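Local coordinates for protein putative NAD(P)H-flavin oxidoreductase (PDB 6WT2) that binds FMN as a member of the nitroreductase family and probably uses NAD(P)H to reduce nitro compounds such as chloramphenicol, at residues V88-K93 and G187-A192; V58-Q61 and I65-A68; K70-G75 and Y175-R180; I132-D137 and F142-R147; G154-G159 and A200-R205. One frame throughout, in Å; residues are numbered along the deposited sequence.

Interaction 1 (V88-K93 and G187-A192); sequences VFLAKK and GLFDAA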
# COMPACT_ATOMS: atom_id res chain seq x y z
N VAL A 88 -13.32 6.81 -0.20
CA VAL A 88 -13.04 6.30 1.13
C VAL A 88 -12.91 4.80 0.99
O VAL A 88 -13.84 4.13 0.52
CB VAL A 88 -14.15 6.68 2.13
CG1 VAL A 88 -13.86 6.06 3.50
CG2 VAL A 88 -14.32 8.21 2.21
N PHE A 89 -11.76 4.27 1.39
CA PHE A 89 -11.45 2.86 1.27
C PHE A 89 -11.94 2.12 2.50
O PHE A 89 -11.65 2.52 3.63
CB PHE A 89 -9.94 2.63 1.10
CG PHE A 89 -9.37 3.19 -0.17
CD1 PHE A 89 -9.09 2.36 -1.24
CD2 PHE A 89 -9.09 4.55 -0.29
CE1 PHE A 89 -8.55 2.86 -2.41
CE2 PHE A 89 -8.57 5.07 -1.46
CZ PHE A 89 -8.28 4.23 -2.52
N LEU A 90 -12.70 1.05 2.29
CA LEU A 90 -13.12 0.15 3.35
C LEU A 90 -12.29 -1.12 3.29
O LEU A 90 -11.95 -1.60 2.20
CB LEU A 90 -14.60 -0.23 3.21
CG LEU A 90 -15.58 0.92 3.06
CD1 LEU A 90 -17.02 0.31 2.90
CD2 LEU A 90 -15.48 1.90 4.21
N ALA A 91 -12.00 -1.69 4.45
CA ALA A 91 -11.33 -2.98 4.52
C ALA A 91 -12.25 -3.99 5.20
O ALA A 91 -13.04 -3.66 6.09
CB ALA A 91 -9.98 -2.86 5.27
N LYS A 92 -12.15 -5.24 4.76
CA LYS A 92 -12.95 -6.32 5.33
C LYS A 92 -12.61 -6.57 6.79
O LYS A 92 -11.43 -6.68 7.15
CB LYS A 92 -12.73 -7.60 4.53
CG LYS A 92 -13.73 -8.70 4.86
CD LYS A 92 -15.13 -8.28 4.42
CE LYS A 92 -16.22 -9.28 4.85
NZ LYS A 92 -16.47 -9.20 6.33
N LYS A 93 -13.64 -6.68 7.63
CA LYS A 93 -13.48 -7.13 9.01
C LYS A 93 -13.62 -8.65 9.09
O LYS A 93 -14.36 -9.27 8.33
CB LYS A 93 -14.52 -6.48 9.93
CG LYS A 93 -14.36 -4.96 10.07
CD LYS A 93 -15.29 -4.41 11.13
CE LYS A 93 -15.09 -2.92 11.35
NZ LYS A 93 -16.09 -2.35 12.30
N GLY A 187 -26.05 4.87 5.73
CA GLY A 187 -26.33 3.47 5.41
C GLY A 187 -25.59 2.95 4.20
O GLY A 187 -26.15 2.16 3.43
N LEU A 188 -24.33 3.36 4.02
CA LEU A 188 -23.59 2.99 2.82
C LEU A 188 -22.98 1.60 2.92
O LEU A 188 -22.74 0.97 1.89
CB LEU A 188 -22.48 4.01 2.54
CG LEU A 188 -22.95 5.46 2.36
CD1 LEU A 188 -21.76 6.37 2.10
CD2 LEU A 188 -23.97 5.56 1.24
N PHE A 189 -22.72 1.11 4.13
CA PHE A 189 -22.17 -0.22 4.29
C PHE A 189 -22.51 -0.75 5.68
O PHE A 189 -22.87 0.01 6.58
CB PHE A 189 -20.64 -0.24 4.06
CG PHE A 189 -19.85 0.62 5.02
CD1 PHE A 189 -19.38 0.09 6.22
CD2 PHE A 189 -19.56 1.93 4.72
CE1 PHE A 189 -18.65 0.87 7.11
CE2 PHE A 189 -18.82 2.72 5.59
CZ PHE A 189 -18.36 2.19 6.79
N ASP A 190 -22.38 -2.07 5.83
CA ASP A 190 -22.58 -2.75 7.10
C ASP A 190 -21.30 -2.66 7.93
O ASP A 190 -20.29 -3.30 7.59
CB ASP A 190 -22.97 -4.20 6.84
CG ASP A 190 -23.30 -4.96 8.11
OD1 ASP A 190 -22.85 -4.57 9.20
OD2 ASP A 190 -24.02 -5.98 8.00
N ALA A 191 -21.34 -1.89 9.02
CA ALA A 191 -20.15 -1.68 9.84
C ALA A 191 -19.70 -2.93 10.58
O ALA A 191 -18.58 -2.95 11.10
CB ALA A 191 -20.38 -0.55 10.85
N ALA A 192 -20.53 -3.97 10.64
CA ALA A 192 -20.06 -5.23 11.21
C ALA A 192 -19.10 -5.93 10.27
O ALA A 192 -18.23 -6.68 10.72
CB ALA A 192 -21.24 -6.14 11.55
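F189 meets L90 first, offering one face of its ring to the leucine tip. L90 CD1 stands 3.8 Å from the centroid of the F189 ring and 26° off its normal, a CH-pi contact, while L90 CD2 approaches the outer part of the same ring, 3.7 Å from F189 CE2. F189 presents this face because its CG sits between the backbone N and the carbonyl carbon (chi1 62°). At D190 the chain turns: the carboxylate oxygen D190 OD1 accepts from A192 N at 2.8 Å, which defines an Asx turn. A191 follows with the polar link, K93 NZ donating to A191 O at 2.8 Å; the C=O...donor angle of 167° makes the approach almost end-on. The lysine chain is extended beyond CG, and its methylene K93 CD passes 3.7 Å from A192 O. K93 NZ also has a long, weak ion pair with E179. The contact joins strand 85-92 to the loop after helix 175-185, and L90 additionally packs on I222 of the second subunit. The chemistry is thus split: CH-pi and apolar packing at buried L90, and at partly exposed K93 one short lysine-to-carbonyl hydrogen bond, probably with a favourable charge-dipole term.

Interaction 2 (V58-Q61 and I65-A68); sequences VVVQ and IRQA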
# COMPACT_ATOMS: atom_id res chain seq x y z
N VAL A 58 -15.67 3.48 -1.61
CA VAL A 58 -16.84 4.35 -1.47
C VAL A 58 -16.53 5.67 -2.15
O VAL A 58 -15.69 6.44 -1.69
CB VAL A 58 -17.20 4.57 0.01
CG1 VAL A 58 -18.48 5.41 0.11
CG2 VAL A 58 -17.34 3.24 0.73
N VAL A 59 -17.21 5.93 -3.27
CA VAL A 59 -17.03 7.16 -4.03
C VAL A 59 -18.04 8.16 -3.49
O VAL A 59 -19.25 7.97 -3.63
CB VAL A 59 -17.23 6.93 -5.53
CG1 VAL A 59 -16.74 8.13 -6.32
CG2 VAL A 59 -16.48 5.68 -5.95
N VAL A 60 -17.55 9.23 -2.88
CA VAL A 60 -18.38 10.16 -2.13
C VAL A 60 -18.50 11.42 -2.98
O VAL A 60 -17.76 12.39 -2.82
CB VAL A 60 -17.79 10.43 -0.74
CG1 VAL A 60 -18.72 11.35 0.05
CG2 VAL A 60 -17.59 9.11 -0.02
N GLN A 61 -19.50 11.42 -3.86
CA GLN A 61 -19.78 12.55 -4.74
C GLN A 61 -20.94 13.42 -4.25
O GLN A 61 -21.06 14.57 -4.70
CB GLN A 61 -20.08 12.03 -6.14
CG GLN A 61 -18.90 11.25 -6.71
CD GLN A 61 -17.66 12.11 -6.74
OE1 GLN A 61 -16.81 12.04 -5.84
NE2 GLN A 61 -17.56 12.96 -7.76
N ILE A 65 -23.06 14.47 1.91
CA ILE A 65 -22.18 13.61 2.68
C ILE A 65 -20.85 14.31 2.91
O ILE A 65 -20.33 14.32 4.02
CB ILE A 65 -22.00 12.26 1.97
CG1 ILE A 65 -23.34 11.56 1.81
CG2 ILE A 65 -21.03 11.37 2.75
CD1 ILE A 65 -23.20 10.18 1.16
N ARG A 66 -20.32 14.96 1.88
CA ARG A 66 -19.05 15.68 2.06
C ARG A 66 -19.16 16.73 3.16
O ARG A 66 -18.25 16.86 3.99
CB ARG A 66 -18.62 16.33 0.75
CG ARG A 66 -18.15 15.36 -0.31
CD ARG A 66 -17.55 16.11 -1.47
NE ARG A 66 -17.19 15.23 -2.58
CZ ARG A 66 -16.43 15.61 -3.60
NH1 ARG A 66 -15.93 16.84 -3.62
NH2 ARG A 66 -16.14 14.76 -4.57
N GLN A 67 -20.26 17.48 3.18
CA GLN A 67 -20.43 18.48 4.23
C GLN A 67 -20.61 17.83 5.59
O GLN A 67 -20.20 18.41 6.61
CB GLN A 67 -21.62 19.38 3.90
CG GLN A 67 -21.38 20.26 2.71
CD GLN A 67 -20.44 21.40 3.02
OE1 GLN A 67 -19.63 21.79 2.18
NE2 GLN A 67 -20.56 21.96 4.22
N ALA A 68 -21.19 16.63 5.64
CA ALA A 68 -21.40 15.95 6.91
C ALA A 68 -20.09 15.49 7.54
O ALA A 68 -19.99 15.42 8.77
CB ALA A 68 -22.34 14.76 6.73
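V60, Q61 and R66 meet in a tight strand-turn-helix connection: strand 55-59 ends, and helix 63-69 begins after a very short link, so that its side chains fold back on the strand's end. The apolar part is small. V60 CG1, anti to its own N (chi1 -177°), packs at 3.6 Å on I65 CG2, the two side chains crossing at about a right angle, and it also approaches R66 CG at 4.1 Å. All hydrogen bonds between the two segments come from the R66 guanidinium, whose edge faces two acceptors. R66 NE donates to V60 O at 2.9 Å with an N-H...O angle of 164°, and R66 NH2 adds a weak bond to that same oxygen, V60 O, at 3.4 Å. Outside the segments, R66 NH1 donates to A83 O, while R66 NH2 and Q61 NE2 both donate to S84 O, drawing in the loop before strand 85-92. V58 and V59 pair in parallel with a strand of the second subunit, which extends the sheet across the interface. The remaining bond runs from R66 NH2 to Q61 OE1 at 3.1 Å, the nitrogen lying above the amide plane, 47° out of it, and so not on a lone pair.

Interaction 3 (K70-G75 and Y175-R180); sequences KPFSWG and YADMER. With FMN (flavin mononucleotide), chain G.
The backbones of F72 and D177 come within 7.3 Å, CA to CA, where the chain leaves a 3-10 turn at K70-P71, marked by a 3.1 Å bond from S73 N to K70 O, and passes the first turn of helix 175-185. D177 CB lies 3.4 Å from the centroid of the F72 ring, 4° off its normal, so this methylene sits squarely over one face in a CH-pi contact. F72 CE1 also approaches M178 N obliquely at 3.6 Å. F72 CB is directed toward the helix, and chi1 55° places CG between the backbone N and the carbonyl carbon, which brings the ring under D177 CB. The selenomethionine M178 bends twice and brings its CE to 3.6 Å from S73 OG, a hydroxyl bonded to I69 O. At the far end of the loop, G75 O accepts from FMN N3 at 2.9 Å and so holds the pyrimidine edge of the flavin. Backbone bonds of F72 with N174 and of G75 with G172 tie the loop to the chain just before helix 175-185. That helix lies against strand 194-203, where M178 packs on V196, while K70 and S73 reach L80 of helix 79-82.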
# COMPACT_ATOMS: atom_id res chain seq x y z
N LYS A 70 -17.04 16.93 6.85
CA LYS A 70 -16.08 18.03 6.96
C LYS A 70 -15.71 18.41 8.40
O LYS A 70 -14.51 18.62 8.65
CB LYS A 70 -16.63 19.24 6.20
CG LYS A 70 -15.73 20.47 6.30
CD LYS A 70 -16.37 21.68 5.64
CE LYS A 70 -16.62 21.46 4.16
NZ LYS A 70 -17.36 22.62 3.56
N PRO A 71 -16.64 18.52 9.36
CA PRO A 71 -16.25 18.98 10.70
C PRO A 71 -15.20 18.13 11.39
O PRO A 71 -14.51 18.64 12.28
CB PRO A 71 -17.57 18.95 11.48
CG PRO A 71 -18.62 19.06 10.44
CD PRO A 71 -18.10 18.30 9.27
N PHE A 72 -15.04 16.85 11.04
CA PHE A 72 -14.01 16.03 11.66
C PHE A 72 -12.95 15.56 10.66
O PHE A 72 -12.16 14.67 10.99
CB PHE A 72 -14.63 14.83 12.38
CG PHE A 72 -15.53 13.98 11.52
CD1 PHE A 72 -14.99 13.01 10.67
CD2 PHE A 72 -16.91 14.13 11.57
CE1 PHE A 72 -15.83 12.22 9.87
CE2 PHE A 72 -17.75 13.34 10.77
CZ PHE A 72 -17.21 12.38 9.93
N SER A 73 -12.91 16.15 9.47
CA SER A 73 -11.96 15.71 8.45
C SER A 73 -10.93 16.79 8.15
O SER A 73 -10.77 17.21 6.99
CB SER A 73 -12.72 15.32 7.18
OG SER A 73 -13.50 14.17 7.41
N TRP A 74 -10.22 17.24 9.18
CA TRP A 74 -9.34 18.40 9.04
C TRP A 74 -8.22 18.14 8.03
O TRP A 74 -7.72 19.09 7.42
CB TRP A 74 -8.76 18.77 10.40
CG TRP A 74 -8.15 17.62 11.13
CD1 TRP A 74 -8.80 16.59 11.75
CD2 TRP A 74 -6.75 17.38 11.33
NE1 TRP A 74 -7.90 15.73 12.32
CE2 TRP A 74 -6.63 16.19 12.07
CE3 TRP A 74 -5.58 18.06 10.95
CZ2 TRP A 74 -5.39 15.65 12.45
CZ3 TRP A 74 -4.35 17.53 11.33
CH2 TRP A 74 -4.26 16.34 12.07
N GLY A 75 -7.83 16.89 7.82
CA GLY A 75 -6.80 16.60 6.84
C GLY A 75 -7.18 16.89 5.40
O GLY A 75 -6.30 16.95 4.54
N TYR A 175 -11.63 8.55 12.72
CA TYR A 175 -12.04 7.31 12.08
C TYR A 175 -13.38 6.81 12.61
O TYR A 175 -14.20 6.29 11.84
CB TYR A 175 -10.96 6.25 12.26
CG TYR A 175 -9.95 6.25 11.15
CD1 TYR A 175 -9.85 5.17 10.28
CD2 TYR A 175 -9.09 7.34 10.95
CE1 TYR A 175 -8.92 5.15 9.25
CE2 TYR A 175 -8.16 7.33 9.91
CZ TYR A 175 -8.07 6.23 9.08
OH TYR A 175 -7.15 6.22 8.05
N ALA A 176 -13.62 6.95 13.91
CA ALA A 176 -14.90 6.53 14.48
C ALA A 176 -16.06 7.38 13.95
O ALA A 176 -17.14 6.85 13.66
CB ALA A 176 -14.84 6.60 16.01
N ASP A 177 -15.85 8.69 13.82
CA ASP A 177 -16.88 9.55 13.26
C ASP A 177 -17.16 9.19 11.80
O ASP A 177 -18.31 9.24 11.36
CB ASP A 177 -16.46 11.02 13.35
CG ASP A 177 -16.48 11.56 14.77
OD1 ASP A 177 -17.25 11.03 15.59
OD2 ASP A 177 -15.73 12.52 15.05
N MSE A 178 -16.12 8.86 11.04
CA MSE A 178 -16.28 8.56 9.62
C MSE A 178 -17.16 7.33 9.46
O MSE A 178 -18.07 7.32 8.61
CB MSE A 178 -14.91 8.35 8.96
CG MSE A 178 -14.97 8.13 7.44
SE MSE A 178 -15.56 9.76 6.47
CE MSE A 178 -13.84 10.68 6.43
N GLU A 179 -16.90 6.30 10.26
CA GLU A 179 -17.75 5.10 10.20
C GLU A 179 -19.17 5.43 10.62
O GLU A 179 -20.13 4.97 9.98
CB GLU A 179 -17.18 3.99 11.09
CG GLU A 179 -18.19 2.86 11.36
CD GLU A 179 -17.57 1.63 12.04
OE1 GLU A 179 -16.62 1.05 11.48
OE2 GLU A 179 -18.05 1.25 13.13
N ARG A 180 -19.34 6.23 11.67
CA ARG A 180 -20.68 6.57 12.14
C ARG A 180 -21.49 7.26 11.04
O ARG A 180 -22.65 6.91 10.79
CB ARG A 180 -20.60 7.45 13.38
CG ARG A 180 -21.91 8.17 13.74
CD ARG A 180 -21.70 9.18 14.86
NE ARG A 180 -21.24 10.48 14.37
CZ ARG A 180 -20.58 11.37 15.10
NH1 ARG A 180 -20.27 11.11 16.36
NH2 ARG A 180 -20.21 12.53 14.57
N1 FMN G . -1.93 15.04 3.39
C2 FMN G . -2.84 15.87 3.96
O2 FMN G . -2.78 17.09 3.69
N3 FMN G . -3.83 15.43 4.76
C4 FMN G . -3.94 14.15 5.13
O4 FMN G . -4.90 13.73 5.82
C4A FMN G . -2.97 13.19 4.57
N5 FMN G . -2.97 11.90 4.98
C5A FMN G . -2.14 11.01 4.39
C6 FMN G . -2.37 9.64 4.57
C7 FMN G . -1.52 8.72 3.96
C7M FMN G . -1.74 7.24 4.15
C8 FMN G . -0.42 9.19 3.09
C8M FMN G . 0.43 8.18 2.36
C9 FMN G . -0.23 10.55 2.86
C9A FMN G . -1.10 11.47 3.43
N10 FMN G . -0.95 12.85 3.16
C10 FMN G . -1.86 13.74 3.76
C1' FMN G . 0.08 13.34 2.24
C2' FMN G . 1.47 13.39 2.88
O2' FMN G . 1.59 14.51 3.79
C3' FMN G . 2.48 13.43 1.74
O3' FMN G . 2.37 12.19 1.00
C4' FMN G . 3.95 13.58 2.16
O4' FMN G . 4.11 14.78 2.91
C5' FMN G . 4.85 13.62 0.94
O5' FMN G . 4.49 14.68 0.06
P FMN G . 4.17 14.32 -1.48
O1P FMN G . 3.15 13.22 -1.32
O2P FMN G . 3.63 15.55 -2.15
O3P FMN G . 5.42 13.79 -2.12

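Interaction 4 (I132-D137 and F142-R147); sequences IKILDD and FDWCCR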
# COMPACT_ATOMS: atom_id res chain seq x y z
N ILE A 132 1.89 -15.00 10.21
CA ILE A 132 1.69 -13.58 10.42
C ILE A 132 0.94 -13.32 11.72
O ILE A 132 0.96 -12.18 12.22
CB ILE A 132 0.99 -12.96 9.19
CG1 ILE A 132 1.07 -11.44 9.20
CG2 ILE A 132 -0.49 -13.48 9.04
CD1 ILE A 132 0.82 -10.84 7.83
N LYS A 133 0.30 -14.34 12.30
CA LYS A 133 -0.24 -14.31 13.66
C LYS A 133 -1.27 -13.19 13.84
O LYS A 133 -1.08 -12.24 14.59
CB LYS A 133 0.89 -14.17 14.69
CG LYS A 133 1.78 -15.38 14.81
CD LYS A 133 2.64 -15.30 16.05
CE LYS A 133 2.86 -16.69 16.63
NZ LYS A 133 1.55 -17.40 16.75
N ILE A 134 -2.40 -13.36 13.15
CA ILE A 134 -3.47 -12.36 13.19
C ILE A 134 -4.80 -12.96 13.65
O ILE A 134 -5.82 -12.28 13.58
CB ILE A 134 -3.63 -11.66 11.83
CG1 ILE A 134 -3.92 -12.69 10.71
CG2 ILE A 134 -2.42 -10.79 11.51
CD1 ILE A 134 -4.20 -12.06 9.35
N LEU A 135 -4.81 -14.20 14.12
CA LEU A 135 -6.05 -14.86 14.54
C LEU A 135 -6.36 -14.72 16.02
O LEU A 135 -7.40 -15.22 16.47
CB LEU A 135 -6.02 -16.34 14.18
CG LEU A 135 -6.13 -16.68 12.70
CD1 LEU A 135 -6.74 -18.05 12.55
CD2 LEU A 135 -6.96 -15.63 11.97
N ASP A 136 -5.50 -14.10 16.81
CA ASP A 136 -5.81 -13.89 18.21
C ASP A 136 -6.49 -12.56 18.48
O ASP A 136 -7.07 -12.38 19.56
CB ASP A 136 -4.55 -14.00 19.07
CG ASP A 136 -4.14 -15.44 19.33
OD1 ASP A 136 -4.79 -16.35 18.78
OD2 ASP A 136 -3.17 -15.65 20.09
N ASP A 137 -6.45 -11.63 17.52
CA ASP A 137 -6.95 -10.28 17.72
C ASP A 137 -7.73 -9.85 16.49
O ASP A 137 -7.19 -9.88 15.38
CB ASP A 137 -5.79 -9.31 18.00
CG ASP A 137 -6.25 -7.87 18.15
OD1 ASP A 137 -7.43 -7.64 18.49
OD2 ASP A 137 -5.42 -6.97 17.93
N PHE A 142 -8.20 -7.11 11.08
CA PHE A 142 -8.66 -5.96 10.30
C PHE A 142 -7.48 -5.19 9.72
O PHE A 142 -7.51 -4.77 8.56
CB PHE A 142 -9.54 -5.06 11.18
CG PHE A 142 -9.94 -3.76 10.52
CD1 PHE A 142 -10.79 -3.74 9.42
CD2 PHE A 142 -9.48 -2.54 11.02
CE1 PHE A 142 -11.16 -2.55 8.83
CE2 PHE A 142 -9.85 -1.34 10.43
CZ PHE A 142 -10.68 -1.34 9.33
N ASP A 143 -6.42 -5.01 10.51
CA ASP A 143 -5.24 -4.29 10.04
C ASP A 143 -4.56 -5.01 8.88
O ASP A 143 -4.01 -4.35 7.98
CB ASP A 143 -4.27 -4.07 11.21
CG ASP A 143 -4.57 -2.77 11.99
OD1 ASP A 143 -5.41 -1.96 11.52
OD2 ASP A 143 -3.97 -2.55 13.07
N TRP A 144 -4.58 -6.34 8.88
CA TRP A 144 -4.11 -7.12 7.73
C TRP A 144 -4.83 -6.70 6.45
O TRP A 144 -4.20 -6.43 5.43
CB TRP A 144 -4.30 -8.61 8.01
CG TRP A 144 -3.88 -9.51 6.87
CD1 TRP A 144 -2.65 -9.55 6.27
CD2 TRP A 144 -4.68 -10.49 6.21
NE1 TRP A 144 -2.65 -10.51 5.27
CE2 TRP A 144 -3.89 -11.09 5.22
CE3 TRP A 144 -6.01 -10.91 6.36
CZ2 TRP A 144 -4.37 -12.10 4.38
CZ3 TRP A 144 -6.49 -11.91 5.53
CH2 TRP A 144 -5.67 -12.50 4.55
N CYS A 145 -6.16 -6.62 6.50
CA CYS A 145 -6.90 -6.20 5.31
C CYS A 145 -6.60 -4.74 4.96
O CYS A 145 -6.45 -4.41 3.78
CB CYS A 145 -8.39 -6.44 5.50
SG CYS A 145 -8.75 -8.22 5.60
N CYS A 146 -6.52 -3.86 5.96
CA CYS A 146 -6.16 -2.46 5.71
C CYS A 146 -4.84 -2.32 4.95
O CYS A 146 -4.72 -1.47 4.06
CB CYS A 146 -6.07 -1.69 7.04
SG CYS A 146 -7.70 -1.37 7.80
N ARG A 147 -3.84 -3.15 5.27
CA ARG A 147 -2.59 -3.08 4.53
C ARG A 147 -2.81 -3.29 3.04
O ARG A 147 -2.25 -2.56 2.21
CB ARG A 147 -1.58 -4.11 5.06
CG ARG A 147 -1.13 -3.92 6.50
CD ARG A 147 -0.32 -5.13 6.92
NE ARG A 147 0.20 -5.05 8.28
CZ ARG A 147 1.34 -5.63 8.66
NH1 ARG A 147 2.05 -6.33 7.78
NH2 ARG A 147 1.76 -5.52 9.91
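I134 and W144, both buried, form the tight part of the contact. The methyl I134 CD1 meets the indole obliquely, 3.5 Å from W144 CD2 and 3.6 Å from W144 CG, and remains close to W144 CB at 3.7 Å; the two side chains cross at about a right angle. I134 gets there because its CG1 takes the position between the backbone N and the carbonyl carbon (chi1 58°), while W144 CG is anti to its N (chi1 179°). I132 adds a looser touch, its CD1 lying 4.0 Å from W144 CD1. The setting is a helix-loop-helix connection: after helix 114-131, K133 is the first residue to leave helical angles, with positive phi, and D137 is the N-cap of helix 138-162, its OD1 accepting from R139 N. The indole nitrogen of W144 is satisfied across the dimer interface, NE1 donating to E171 OE1 of the second subunit; E171 is an FMN-binding residue, which is consistent with a second-shell place for the indole at that site. I132 packs on Y175 of the second subunit as well. On the solvent side K133 and D136 are exposed and do not touch segment 142-147, and D136 and D137 are poorly ordered.

Interaction 5 (G154-G159 and A200-R205); sequences GNMMTG and ATFGYR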
# COMPACT_ATOMS: atom_id res chain seq x y z
N GLY A 154 -2.11 3.25 -3.36
CA GLY A 154 -0.90 3.65 -4.07
C GLY A 154 -1.04 3.56 -5.58
O GLY A 154 -0.64 4.48 -6.30
N ASN A 155 -1.64 2.48 -6.07
CA ASN A 155 -1.76 2.26 -7.51
C ASN A 155 -2.72 3.27 -8.15
O ASN A 155 -2.43 3.80 -9.23
CB ASN A 155 -2.23 0.84 -7.79
CG ASN A 155 -1.11 -0.17 -7.70
OD1 ASN A 155 0.07 0.17 -7.89
ND2 ASN A 155 -1.47 -1.42 -7.45
N MSE A 156 -3.85 3.53 -7.52
CA MSE A 156 -4.79 4.51 -8.06
C MSE A 156 -4.16 5.91 -8.16
O MSE A 156 -4.30 6.58 -9.18
CB MSE A 156 -6.05 4.53 -7.20
CG MSE A 156 -6.87 3.26 -7.39
SE MSE A 156 -8.20 3.04 -6.01
CE MSE A 156 -9.22 4.64 -6.41
N MSE A 157 -3.45 6.33 -7.12
CA MSE A 157 -2.84 7.67 -7.15
C MSE A 157 -1.70 7.81 -8.15
O MSE A 157 -1.57 8.82 -8.84
CB MSE A 157 -2.33 8.05 -5.76
CG MSE A 157 -3.45 8.22 -4.76
SE MSE A 157 -2.75 8.88 -3.11
CE MSE A 157 -1.42 7.46 -2.81
N THR A 158 -0.87 6.77 -8.23
CA THR A 158 0.21 6.79 -9.21
C THR A 158 -0.34 6.78 -10.63
O THR A 158 0.04 7.62 -11.47
CB THR A 158 1.15 5.61 -8.98
OG1 THR A 158 1.81 5.81 -7.72
CG2 THR A 158 2.18 5.51 -10.11
N GLY A 159 -1.25 5.85 -10.91
CA GLY A 159 -1.82 5.78 -12.24
C GLY A 159 -2.54 7.06 -12.63
O GLY A 159 -2.38 7.55 -13.75
N ALA A 200 -8.79 9.08 -0.17
CA ALA A 200 -8.01 9.79 -1.17
C ALA A 200 -8.91 10.78 -1.91
O ALA A 200 -10.06 10.47 -2.19
CB ALA A 200 -7.38 8.83 -2.18
N THR A 201 -8.36 11.94 -2.24
CA THR A 201 -9.03 12.91 -3.10
C THR A 201 -8.40 12.87 -4.48
O THR A 201 -7.23 12.51 -4.64
CB THR A 201 -8.95 14.33 -2.52
OG1 THR A 201 -7.57 14.73 -2.37
CG2 THR A 201 -9.61 14.37 -1.15
N PHE A 202 -9.18 13.26 -5.49
CA PHE A 202 -8.70 13.31 -6.87
C PHE A 202 -9.28 14.53 -7.57
O PHE A 202 -10.44 14.88 -7.36
CB PHE A 202 -9.11 12.08 -7.69
CG PHE A 202 -8.59 10.78 -7.15
CD1 PHE A 202 -7.40 10.25 -7.64
CD2 PHE A 202 -9.29 10.08 -6.18
CE1 PHE A 202 -6.91 9.05 -7.14
CE2 PHE A 202 -8.80 8.88 -5.68
CZ PHE A 202 -7.61 8.37 -6.16
N GLY A 203 -8.47 15.13 -8.44
CA GLY A 203 -8.93 16.27 -9.20
C GLY A 203 -7.78 16.90 -9.96
O GLY A 203 -6.78 16.24 -10.26
N TYR A 204 -7.94 18.18 -10.26
CA TYR A 204 -6.94 18.96 -10.98
C TYR A 204 -6.48 20.10 -10.09
O TYR A 204 -7.30 20.86 -9.58
CB TYR A 204 -7.52 19.46 -12.30
CG TYR A 204 -7.96 18.35 -13.22
CD1 TYR A 204 -7.04 17.73 -14.05
CD2 TYR A 204 -9.28 17.91 -13.24
CE1 TYR A 204 -7.42 16.70 -14.90
CE2 TYR A 204 -9.68 16.87 -14.09
CZ TYR A 204 -8.74 16.27 -14.92
OH TYR A 204 -9.09 15.25 -15.76
N ARG A 205 -5.16 20.22 -9.92
CA ARG A 205 -4.61 21.17 -8.96
C ARG A 205 -4.91 22.61 -9.37
O ARG A 205 -4.97 22.95 -10.55
CB ARG A 205 -3.09 20.98 -8.84
CG ARG A 205 -2.31 21.40 -10.07
CD ARG A 205 -0.90 20.83 -10.05
NE ARG A 205 -0.18 21.16 -11.28
CZ ARG A 205 -0.08 20.35 -12.33
NH1 ARG A 205 -0.65 19.15 -12.30
NH2 ARG A 205 0.59 20.73 -13.41
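A 2.9 Å bond from G159 N to N155 O, with a companion of 3.0 Å from T158 N to G154 O, holds the helical turn that presents M156 and M157 to F202. Both methionines were modelled as selenomethionine. M156 reaches the ring with its tip: CE, turned by the bend at chi3 (62°), lies 4.1 Å from F202 CZ, and the two side chains cross at about a right angle. M157 touches with its shaft instead, M157 CG standing 4.3 Å from F202 CE1, and both methionines come to the ring obliquely. The backbone joins in, F202 CE1 lying 4.1 Å from M156 O. This is helix-on-sheet packing of the alpha+beta nitroreductase fold: helix 138-162 lies on a face of the antiparallel sheet, and strand 194-203 sends F202 up to it, with A200 on the same face. I39 of helix 33-44, V87 of strand 85-92 and S167 of strand 166-170 also pack on F202. Elsewhere the helix meets the second subunit, N155 OD1 bonding T158 OG1 of that chain and T158 OG1 bonding its N155 OD1. The M157 side chain lies about 6 Å from the bound FMN and about 4 Å from the side chain of R19, an FMN-binding residue.

In the fold
Interactions 1, 2 and 5 are linked by the antiparallel sheet: strands 55-59 and 85-92 are neighbours, as are 85-92 and 194-203. Interactions 1 and 2, with centres 14 Å apart, touch through a probable hydrogen bond from V88 N to V58 O (2.8 Å), and interaction 1 meets interaction 5 where F89 packs on M156. Interactions 4 and 5 share helix 138-162, their centres 27 Å apart. Along the chain interaction 2 closes first; 1 and 3 then cross, both spanning 4, and 5 opens after 4 closes and crosses both. All five border the second subunit, and segment 70-75 also carries G75, whose O accepts from FMN, consistent with a fold that supports both cofactor site and dimer.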